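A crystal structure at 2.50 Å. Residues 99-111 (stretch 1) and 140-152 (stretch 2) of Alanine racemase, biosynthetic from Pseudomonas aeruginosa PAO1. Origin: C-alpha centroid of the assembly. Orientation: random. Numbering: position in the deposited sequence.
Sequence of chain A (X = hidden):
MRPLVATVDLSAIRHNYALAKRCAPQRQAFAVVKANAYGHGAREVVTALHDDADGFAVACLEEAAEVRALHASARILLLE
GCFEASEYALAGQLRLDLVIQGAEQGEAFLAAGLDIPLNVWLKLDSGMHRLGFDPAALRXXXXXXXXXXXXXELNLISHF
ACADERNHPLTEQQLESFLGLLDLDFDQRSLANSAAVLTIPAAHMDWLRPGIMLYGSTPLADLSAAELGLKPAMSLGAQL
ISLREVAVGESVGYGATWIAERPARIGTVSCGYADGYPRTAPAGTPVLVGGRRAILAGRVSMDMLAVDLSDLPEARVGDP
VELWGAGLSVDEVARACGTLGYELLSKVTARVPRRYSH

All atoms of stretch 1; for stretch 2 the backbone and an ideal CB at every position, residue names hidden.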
ATOM      1  N   VAL A  99     -11.068 -15.974 -19.647  1.00 11.53           N
ATOM      2  CA  VAL A  99     -10.521 -17.142 -18.982  1.00 11.58           C
ATOM      3  C   VAL A  99     -11.661 -17.899 -18.294  1.00 11.78           C
ATOM      4  O   VAL A  99     -12.556 -17.286 -17.697  1.00 11.74           O
ATOM      5  CB  VAL A  99      -9.407 -16.758 -17.973  1.00 11.44           C
ATOM      6  CG1 VAL A  99      -9.244 -17.809 -16.887  1.00 11.25           C
ATOM      7  CG2 VAL A  99      -8.082 -16.549 -18.692  1.00 11.25           C
ATOM      8  N   ILE A 100     -11.635 -19.227 -18.413  1.00 12.02           N
ATOM      9  CA  ILE A 100     -12.496 -20.105 -17.617  1.00 12.25           C
ATOM     10  C   ILE A 100     -11.637 -21.021 -16.728  1.00 12.46           C
ATOM     11  O   ILE A 100     -10.823 -21.794 -17.231  1.00 12.20           O
ATOM     12  CB  ILE A 100     -13.475 -20.920 -18.496  1.00 12.13           C
ATOM     13  CG1 ILE A 100     -14.424 -19.980 -19.248  1.00 12.03           C
ATOM     14  CG2 ILE A 100     -14.266 -21.902 -17.642  1.00 12.11           C
ATOM     15  CD1 ILE A 100     -15.233 -20.645 -20.341  1.00 11.97           C
ATOM     16  N   GLN A 101     -11.836 -20.908 -15.413  1.00 13.03           N
ATOM     17  CA  GLN A 101     -11.019 -21.585 -14.391  1.00 13.49           C
ATOM     18  C   GLN A 101     -11.784 -22.626 -13.603  1.00 13.81           C
ATOM     19  O   GLN A 101     -11.181 -23.529 -13.031  1.00 13.91           O
ATOM     20  CB  GLN A 101     -10.534 -20.587 -13.347  1.00 13.61           C
ATOM     21  CG  GLN A 101      -9.726 -19.435 -13.876  1.00 13.87           C
ATOM     22  CD  GLN A 101      -9.728 -18.252 -12.934  1.00 14.02           C
ATOM     23  OE1 GLN A 101     -10.622 -18.097 -12.098  1.00 13.91           O
ATOM     24  NE2 GLN A 101      -8.726 -17.400 -13.072  1.00 14.16           N
ATOM     25  N   GLY A 102     -13.102 -22.462 -13.519  1.00 14.13           N
ATOM     26  CA  GLY A 102     -13.927 -23.289 -12.648  1.00 14.47           C
ATOM     27  C   GLY A 102     -15.267 -23.613 -13.265  1.00 14.82           C
ATOM     28  O   GLY A 102     -15.668 -23.002 -14.258  1.00 14.79           O
ATOM     29  N   ALA A 103     -15.955 -24.588 -12.672  1.00 15.22           N
ATOM     30  CA  ALA A 103     -17.253 -25.041 -13.165  1.00 15.52           C
ATOM     31  C   ALA A 103     -18.279 -23.902 -13.123  1.00 15.72           C
ATOM     32  O   ALA A 103     -18.997 -23.667 -14.104  1.00 15.61           O
ATOM     33  CB  ALA A 103     -17.736 -26.250 -12.369  1.00 15.28           C
ATOM     34  N   GLU A 104     -18.322 -23.185 -11.999  1.00 15.89           N
ATOM     35  CA  GLU A 104     -19.263 -22.078 -11.826  1.00 16.13           C
ATOM     36  C   GLU A 104     -19.067 -21.020 -12.919  1.00 15.80           C
ATOM     37  O   GLU A 104     -20.022 -20.638 -13.600  1.00 15.94           O
ATOM     38  CB  GLU A 104     -19.144 -21.458 -10.422  1.00 16.88           C
ATOM     39  CG  GLU A 104     -19.382 -22.423  -9.260  1.00 17.36           C
ATOM     40  CD  GLU A 104     -18.150 -23.254  -8.890  1.00 18.06           C
ATOM     41  OE1 GLU A 104     -17.018 -22.893  -9.287  1.00 18.13           O
ATOM     42  OE2 GLU A 104     -18.314 -24.277  -8.186  1.00 18.41           O
ATOM     43  N   GLN A 105     -17.821 -20.582 -13.097  1.00 15.11           N
ATOM     44  CA  GLN A 105     -17.465 -19.591 -14.113  1.00 14.63           C
ATOM     45  C   GLN A 105     -17.787 -20.080 -15.526  1.00 14.59           C
ATOM     46  O   GLN A 105     -18.383 -19.352 -16.319  1.00 14.38           O
ATOM     47  CB  GLN A 105     -15.982 -19.238 -14.002  1.00 14.19           C
ATOM     48  CG  GLN A 105     -15.537 -18.081 -14.875  1.00 13.74           C
ATOM     49  CD  GLN A 105     -14.093 -17.707 -14.628  1.00 13.61           C
ATOM     50  OE1 GLN A 105     -13.189 -18.521 -14.810  1.00 13.44           O
ATOM     51  NE2 GLN A 105     -13.866 -16.467 -14.212  1.00 13.39           N
ATOM     52  N   GLY A 106     -17.391 -21.311 -15.832  1.00 14.74           N
ATOM     53  CA  GLY A 106     -17.686 -21.921 -17.132  1.00 15.24           C
ATOM     54  C   GLY A 106     -19.170 -21.969 -17.443  1.00 15.48           C
ATOM     55  O   GLY A 106     -19.590 -21.725 -18.579  1.00 15.42           O
ATOM     56  N   GLU A 107     -19.961 -22.268 -16.417  1.00 15.92           N
ATOM     57  CA  GLU A 107     -21.411 -22.315 -16.538  1.00 16.38           C
ATOM     58  C   GLU A 107     -21.976 -20.906 -16.774  1.00 16.45           C
ATOM     59  O   GLU A 107     -22.948 -20.734 -17.516  1.00 16.46           O
ATOM     60  CB  GLU A 107     -22.019 -22.968 -15.291  1.00 16.83           C
ATOM     61  CG  GLU A 107     -23.169 -23.925 -15.572  1.00 17.65           C
ATOM     62  CD  GLU A 107     -22.809 -25.037 -16.550  1.00 17.97           C
ATOM     63  OE1 GLU A 107     -22.075 -25.974 -16.164  1.00 17.83           O
ATOM     64  OE2 GLU A 107     -23.277 -24.980 -17.708  1.00 18.28           O
ATOM     65  N   ALA A 108     -21.351 -19.900 -16.161  1.00 16.26           N
ATOM     66  CA  ALA A 108     -21.763 -18.509 -16.349  1.00 16.05           C
ATOM     67  C   ALA A 108     -21.524 -18.029 -17.787  1.00 15.91           C
ATOM     68  O   ALA A 108     -22.346 -17.293 -18.348  1.00 15.60           O
ATOM     69  CB  ALA A 108     -21.063 -17.599 -15.350  1.00 16.01           C
ATOM     70  N   PHE A 109     -20.404 -18.451 -18.375  1.00 15.64           N
ATOM     71  CA  PHE A 109     -20.101 -18.132 -19.768  1.00 15.63           C
ATOM     72  C   PHE A 109     -21.118 -18.765 -20.718  1.00 15.70           C
ATOM     73  O   PHE A 109     -21.661 -18.091 -21.592  1.00 15.48           O
ATOM     74  CB  PHE A 109     -18.679 -18.562 -20.144  1.00 15.35           C
ATOM     75  CG  PHE A 109     -18.428 -18.577 -21.627  1.00 15.12           C
ATOM     76  CD1 PHE A 109     -18.228 -17.387 -22.326  1.00 14.90           C
ATOM     77  CD2 PHE A 109     -18.414 -19.777 -22.330  1.00 14.97           C
ATOM     78  CE1 PHE A 109     -18.005 -17.396 -23.692  1.00 14.80           C
ATOM     79  CE2 PHE A 109     -18.190 -19.791 -23.699  1.00 14.91           C
ATOM     80  CZ  PHE A 109     -17.983 -18.600 -24.381  1.00 14.81           C
ATOM     81  N   LEU A 110     -21.361 -20.061 -20.538  1.00 16.06           N
ATOM     82  CA  LEU A 110     -22.388 -20.784 -21.291  1.00 16.36           C
ATOM     83  C   LEU A 110     -23.748 -20.090 -21.222  1.00 16.53           C
ATOM     84  O   LEU A 110     -24.406 -19.907 -22.247  1.00 16.81           O
ATOM     85  CB  LEU A 110     -22.502 -22.226 -20.778  1.00 16.70           C
ATOM     86  CG  LEU A 110     -21.765 -23.385 -21.475  1.00 16.84           C
ATOM     87  CD1 LEU A 110     -20.467 -22.954 -22.131  1.00 16.66           C
ATOM     88  CD2 LEU A 110     -21.508 -24.528 -20.500  1.00 17.04           C
ATOM     89  N   ALA A 111     -24.152 -19.686 -20.016  1.00 16.49           N
ATOM     90  CA  ALA A 111     -25.456 -19.053 -19.805  1.00 16.45           C
ATOM     91  C   ALA A 111     -25.554 -17.634 -20.378  1.00 16.63           C
ATOM     92  O   ALA A 111     -26.659 -17.146 -20.638  1.00 16.75           O
ATOM     93  CB  ALA A 111     -25.817 -19.054 -18.324  1.00 16.13           C
ATOM     94  N   UNK A 140     -12.869 -32.332 -20.305  1.00 15.27           N
ATOM     95  CA  UNK A 140     -14.328 -32.267 -20.387  1.00 15.19           C
ATOM     96  C   UNK A 140     -14.815 -30.926 -20.939  1.00 15.14           C
ATOM     97  O   UNK A 140     -15.668 -30.886 -21.831  1.00 15.23           O
ATOM     98  CB  UNK A 140     -14.940 -32.510 -19.006  1.00 15.19           C
ATOM     99  N   UNK A 141     -14.258 -29.833 -20.416  1.00 14.92           N
ATOM    100  CA  UNK A 141     -14.616 -28.491 -20.875  1.00 14.46           C
ATOM    101  C   UNK A 141     -14.138 -28.213 -22.297  1.00 14.38           C
ATOM    102  O   UNK A 141     -14.803 -27.491 -23.043  1.00 14.32           O
ATOM    103  CB  UNK A 141     -14.034 -27.443 -19.925  1.00 14.46           C
ATOM    104  N   UNK A 142     -13.000 -28.796 -22.676  1.00 14.27           N
ATOM    105  CA  UNK A 142     -12.530 -28.700 -24.054  1.00 14.34           C
ATOM    106  C   UNK A 142     -13.555 -29.322 -25.007  1.00 14.55           C
ATOM    107  O   UNK A 142     -13.914 -28.712 -26.017  1.00 14.44           O
ATOM    108  CB  UNK A 142     -11.171 -29.386 -24.207  1.00 14.34           C
ATOM    109  N   UNK A 143     -14.026 -30.523 -24.661  1.00 14.68           N
ATOM    110  CA  UNK A 143     -15.059 -31.233 -25.428  1.00 15.01           C
ATOM    111  C   UNK A 143     -16.346 -30.416 -25.595  1.00 15.22           C
ATOM    112  O   UNK A 143     -16.977 -30.458 -26.651  1.00 15.33           O
ATOM    113  CB  UNK A 143     -15.386 -32.562 -24.744  1.00 15.01           C
ATOM    114  N   UNK A 144     -16.723 -29.673 -24.558  1.00 15.53           N
ATOM    115  CA  UNK A 144     -17.921 -28.845 -24.610  1.00 15.96           C
ATOM    116  C   UNK A 144     -17.711 -27.608 -25.482  1.00 15.48           C
ATOM    117  O   UNK A 144     -18.607 -27.209 -26.228  1.00 15.47           O
ATOM    118  CB  UNK A 144     -18.333 -28.427 -23.197  1.00 15.96           C
ATOM    119  N   UNK A 145     -16.516 -27.022 -25.403  1.00 14.89           N
ATOM    120  CA  UNK A 145     -16.283 -25.675 -25.931  1.00 14.31           C
ATOM    121  C   UNK A 145     -15.637 -25.581 -27.312  1.00 13.88           C
ATOM    122  O   UNK A 145     -15.712 -24.527 -27.941  1.00 13.95           O
ATOM    123  CB  UNK A 145     -15.401 -24.912 -24.941  1.00 14.31           C
ATOM    124  N   UNK A 146     -15.014 -26.663 -27.780  1.00 13.42           N
ATOM    125  CA  UNK A 146     -14.226 -26.625 -29.020  1.00 13.22           C
ATOM    126  C   UNK A 146     -14.987 -26.132 -30.261  1.00 13.22           C
ATOM    127  O   UNK A 146     -14.415 -25.418 -31.089  1.00 13.22           O
ATOM    128  CB  UNK A 146     -13.681 -28.026 -29.304  1.00 13.22           C
ATOM    129  N   UNK A 147     -16.260 -26.509 -30.385  1.00 13.02           N
ATOM    130  CA  UNK A 147     -17.092 -26.037 -31.496  1.00 13.15           C
ATOM    131  C   UNK A 147     -18.321 -25.242 -31.020  1.00 13.15           C
ATOM    132  O   UNK A 147     -19.313 -25.118 -31.750  1.00 13.21           O
ATOM    133  CB  UNK A 147     -17.547 -27.229 -32.340  1.00 13.15           C
ATOM    134  N   UNK A 148     -18.240 -24.704 -29.803  1.00 12.87           N
ATOM    135  CA  UNK A 148     -19.277 -23.823 -29.265  1.00 12.82           C
ATOM    136  C   UNK A 148     -19.309 -22.498 -30.036  1.00 12.74           C
ATOM    137  O   UNK A 148     -18.260 -21.887 -30.253  1.00 12.77           O
ATOM    138  CB  UNK A 148     -19.040 -23.566 -27.775  1.00 12.82           C
ATOM    139  N   UNK A 149     -20.516 -22.047 -30.437  1.00 12.59           N
ATOM    140  CA  UNK A 149     -20.694 -20.842 -31.256  1.00 12.47           C
ATOM    141  C   UNK A 149     -20.183 -19.536 -30.628  1.00 12.47           C
ATOM    142  O   UNK A 149     -19.902 -18.581 -31.355  1.00 12.49           O
ATOM    143  CB  UNK A 149     -22.181 -20.680 -31.576  1.00 12.47           C
ATOM    144  N   UNK A 150     -20.083 -19.493 -29.302  1.00 12.32           N
ATOM    145  CA  UNK A 150     -19.579 -18.314 -28.599  1.00 12.19           C
ATOM    146  C   UNK A 150     -18.072 -18.320 -28.391  1.00 12.16           C
ATOM    147  O   UNK A 150     -17.522 -17.408 -27.776  1.00 12.12           O
ATOM    148  CB  UNK A 150     -20.271 -18.194 -27.240  1.00 12.19           C
ATOM    149  N   UNK A 151     -17.401 -19.342 -28.893  1.00 12.08           N
ATOM    150  CA  UNK A 151     -15.963 -19.441 -28.734  1.00 11.94           C
ATOM    151  C   UNK A 151     -15.260 -19.212 -30.057  1.00 12.03           C
ATOM    152  O   UNK A 151     -15.574 -19.848 -31.049  1.00 11.98           O
ATOM    153  CB  UNK A 151     -15.579 -20.805 -28.157  1.00 11.94           C
ATOM    154  N   UNK A 152     -14.321 -18.278 -30.081  1.00 12.03           N
ATOM    155  CA  UNK A 152     -13.588 -18.033 -31.300  1.00 11.95           C
ATOM    156  C   UNK A 152     -12.280 -18.810 -31.248  1.00 11.85           C
ATOM    157  O   UNK A 152     -12.021 -19.666 -32.072  1.00 11.97           O
ATOM    158  CB  UNK A 152     -13.337 -16.537 -31.500  1.00 11.95           C
TER

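Position 140 opens the visible part of a helix whose axis runs nearly parallel (4°) to that of helix 103-111, 12.4 Å away at closest approach. Its ideal CB has nothing of stretch 1 within reach, so almost any helix-compatible residue would do; it is Ala140.

At 141 the CA-to-CB bond points toward stretch 1, yet no atom there lies within 5.5 Å of the ideal CB. The CA of 141 is 8.2 Å from Gly106 CA, and Gly106 presents bare backbone. A long or broad apolar side chain suits this gap. The residue is Trp141 (chi1 m), its ring set among Ala103, Gly106, Glu107 and Leu110. Trp141 CH2 lies 3.4 Å from Gly106 C, and Trp141 CZ3 lies 3.7 Å from Leu110 CD2. An ideal CB on Gly106 would come within 2.6 Å of Trp141 CH2, so the indole depends on the glycine.

Positions 142 and 143 are out of reach; they are His142 and Ala143.

Position 144 points toward stretch 1, where the carboxylate of Glu107 and the methyls of Leu110 are the nearby features. A long side chain, basic or amide-bearing, could use both. Arg144 does so: its CD is 3.9 Å from Leu110 CD2, and its NH1 is 4.0 Å from Glu107 OE1, a long salt bridge rather than a hydrogen bond.

At 145 the CB again points toward stretch 1, into an apolar setting formed by Ile100, Phe109 and Leu110. Leucine, isoleucine or methionine would be plausible. Leu145 (m, t) places CD1 4.0 Å from Ile100 CD1, while its CD2 is 3.6 Å from Leu110 CD1 and 3.8 Å from Phe109 CE2, at the edge of that ring.

Positions 146 and 147 lie within a type I turn from 145 to 148 and out of reach, so stretch 1 sets no preference; they are Arg146 and Ser147.

Position 148, with phi/psi of -68/133, points toward Phe109 and Leu110. A medium-sized apolar or aromatic side chain would fit. His148 (chi1 t) puts CE1 4.1 Å from Leu110 CD1, and its ring is oblique to that of Phe109, planes at 48°.

Position 149, phi -61, is out of reach and compatible with proline; it is Pro149.

At 150 the ideal CB would lie 3.7 Å from Phe109 CZ, so a small residue is favoured, though phi/psi of -90/2 does not demand glycine. Gly150 leaves its O 3.6 Å from Phe109 CZ.

Position 151 points sideways, and a modest apolar residue could reach Phe109. Val151 does, its CG2 4.0 Å from Phe109 CZ.

Position 152 is out of reach, so stretch 1 does not decide it: Arg152.

Stretch 2 140-152: AWHARLRSHPGVR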
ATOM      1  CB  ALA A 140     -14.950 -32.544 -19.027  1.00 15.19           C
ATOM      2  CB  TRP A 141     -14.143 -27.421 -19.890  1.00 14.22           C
ATOM      3  CG  TRP A 141     -15.087 -27.285 -18.749  1.00 14.18           C
ATOM      4  CD1 TRP A 141     -15.008 -27.913 -17.541  1.00 14.14           C
ATOM      5  CD2 TRP A 141     -16.287 -26.504 -18.719  1.00 14.05           C
ATOM      6  NE1 TRP A 141     -16.078 -27.562 -16.754  1.00 14.05           N
ATOM      7  CE2 TRP A 141     -16.878 -26.698 -17.453  1.00 14.09           C
ATOM      8  CE3 TRP A 141     -16.915 -25.656 -19.637  1.00 14.01           C
ATOM      9  CZ2 TRP A 141     -18.071 -26.074 -17.077  1.00 14.16           C
ATOM     10  CZ3 TRP A 141     -18.099 -25.031 -19.266  1.00 14.21           C
ATOM     11  CH2 TRP A 141     -18.665 -25.246 -17.994  1.00 14.30           C
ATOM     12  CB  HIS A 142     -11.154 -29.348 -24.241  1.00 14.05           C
ATOM     13  CG  HIS A 142     -10.615 -29.209 -25.631  1.00 14.05           C
ATOM     14  ND1 HIS A 142     -10.929 -30.092 -26.643  1.00 13.96           N
ATOM     15  CD2 HIS A 142      -9.802 -28.277 -26.182  1.00 14.04           C
ATOM     16  CE1 HIS A 142     -10.324 -29.713 -27.756  1.00 14.05           C
ATOM     17  NE2 HIS A 142      -9.635 -28.614 -27.504  1.00 14.03           N
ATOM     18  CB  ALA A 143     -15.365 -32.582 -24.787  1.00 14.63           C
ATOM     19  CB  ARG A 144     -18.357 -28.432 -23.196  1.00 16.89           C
ATOM     20  CG  ARG A 144     -19.852 -28.137 -23.053  1.00 18.19           C
ATOM     21  CD  ARG A 144     -20.299 -28.109 -21.586  1.00 19.20           C
ATOM     22  NE  ARG A 144     -19.479 -28.984 -20.739  1.00 19.57           N
ATOM     23  CZ  ARG A 144     -19.658 -29.186 -19.436  1.00 20.10           C
ATOM     24  NH1 ARG A 144     -20.653 -28.591 -18.781  1.00 20.22           N
ATOM     25  NH2 ARG A 144     -18.833 -30.004 -18.784  1.00 20.26           N
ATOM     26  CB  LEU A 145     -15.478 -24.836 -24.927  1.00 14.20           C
ATOM     27  CG  LEU A 145     -16.185 -24.464 -23.620  1.00 14.30           C
ATOM     28  CD1 LEU A 145     -15.193 -23.874 -22.625  1.00 14.49           C
ATOM     29  CD2 LEU A 145     -17.331 -23.493 -23.868  1.00 14.14           C
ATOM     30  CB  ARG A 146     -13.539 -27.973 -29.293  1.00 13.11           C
ATOM     31  CG  ARG A 146     -12.720 -28.049 -30.589  1.00 12.97           C
ATOM     32  CD  ARG A 146     -11.460 -27.184 -30.580  1.00 12.78           C
ATOM     33  NE  ARG A 146     -11.698 -25.811 -31.037  1.00 12.62           N
ATOM     34  CZ  ARG A 146     -10.751 -24.880 -31.166  1.00 12.45           C
ATOM     35  NH1 ARG A 146      -9.482 -25.154 -30.878  1.00 12.33           N
ATOM     36  NH2 ARG A 146     -11.073 -23.665 -31.589  1.00 12.21           N
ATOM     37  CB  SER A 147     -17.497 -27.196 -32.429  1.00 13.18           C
ATOM     38  OG  SER A 147     -18.431 -28.065 -31.809  1.00 13.35           O
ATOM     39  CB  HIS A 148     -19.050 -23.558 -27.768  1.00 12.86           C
ATOM     40  CG  HIS A 148     -20.178 -22.823 -27.106  1.00 12.75           C
ATOM     41  ND1 HIS A 148     -21.137 -23.457 -26.346  1.00 12.70           N
ATOM     42  CD2 HIS A 148     -20.504 -21.507 -27.101  1.00 12.62           C
ATOM     43  CE1 HIS A 148     -22.002 -22.565 -25.897  1.00 12.69           C
ATOM     44  NE2 HIS A 148     -21.642 -21.376 -26.343  1.00 12.76           N
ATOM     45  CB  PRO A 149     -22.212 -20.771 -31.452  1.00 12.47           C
ATOM     46  CG  PRO A 149     -22.789 -21.586 -30.341  1.00 12.54           C
ATOM     47  CD  PRO A 149     -21.808 -22.698 -30.146  1.00 12.52           C
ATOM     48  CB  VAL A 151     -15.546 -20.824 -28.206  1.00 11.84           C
ATOM     49  CG1 VAL A 151     -14.036 -20.937 -28.157  1.00 11.79           C
ATOM     50  CG2 VAL A 151     -16.157 -21.096 -26.844  1.00 11.74           C
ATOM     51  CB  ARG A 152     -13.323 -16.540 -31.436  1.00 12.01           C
ATOM     52  CG  ARG A 152     -12.537 -16.145 -32.665  1.00 12.07           C
ATOM     53  CD  ARG A 152     -12.212 -14.666 -32.622  1.00 12.17           C
ATOM     54  NE  ARG A 152     -11.383 -14.263 -33.746  1.00 12.20           N
ATOM     55  CZ  ARG A 152     -10.066 -14.394 -33.782  1.00 12.21           C
ATOM     56  NH1 ARG A 152      -9.395 -14.005 -34.847  1.00 12.27           N
ATOM     57  NH2 ARG A 152      -9.424 -14.918 -32.754  1.00 12.08           N
TER
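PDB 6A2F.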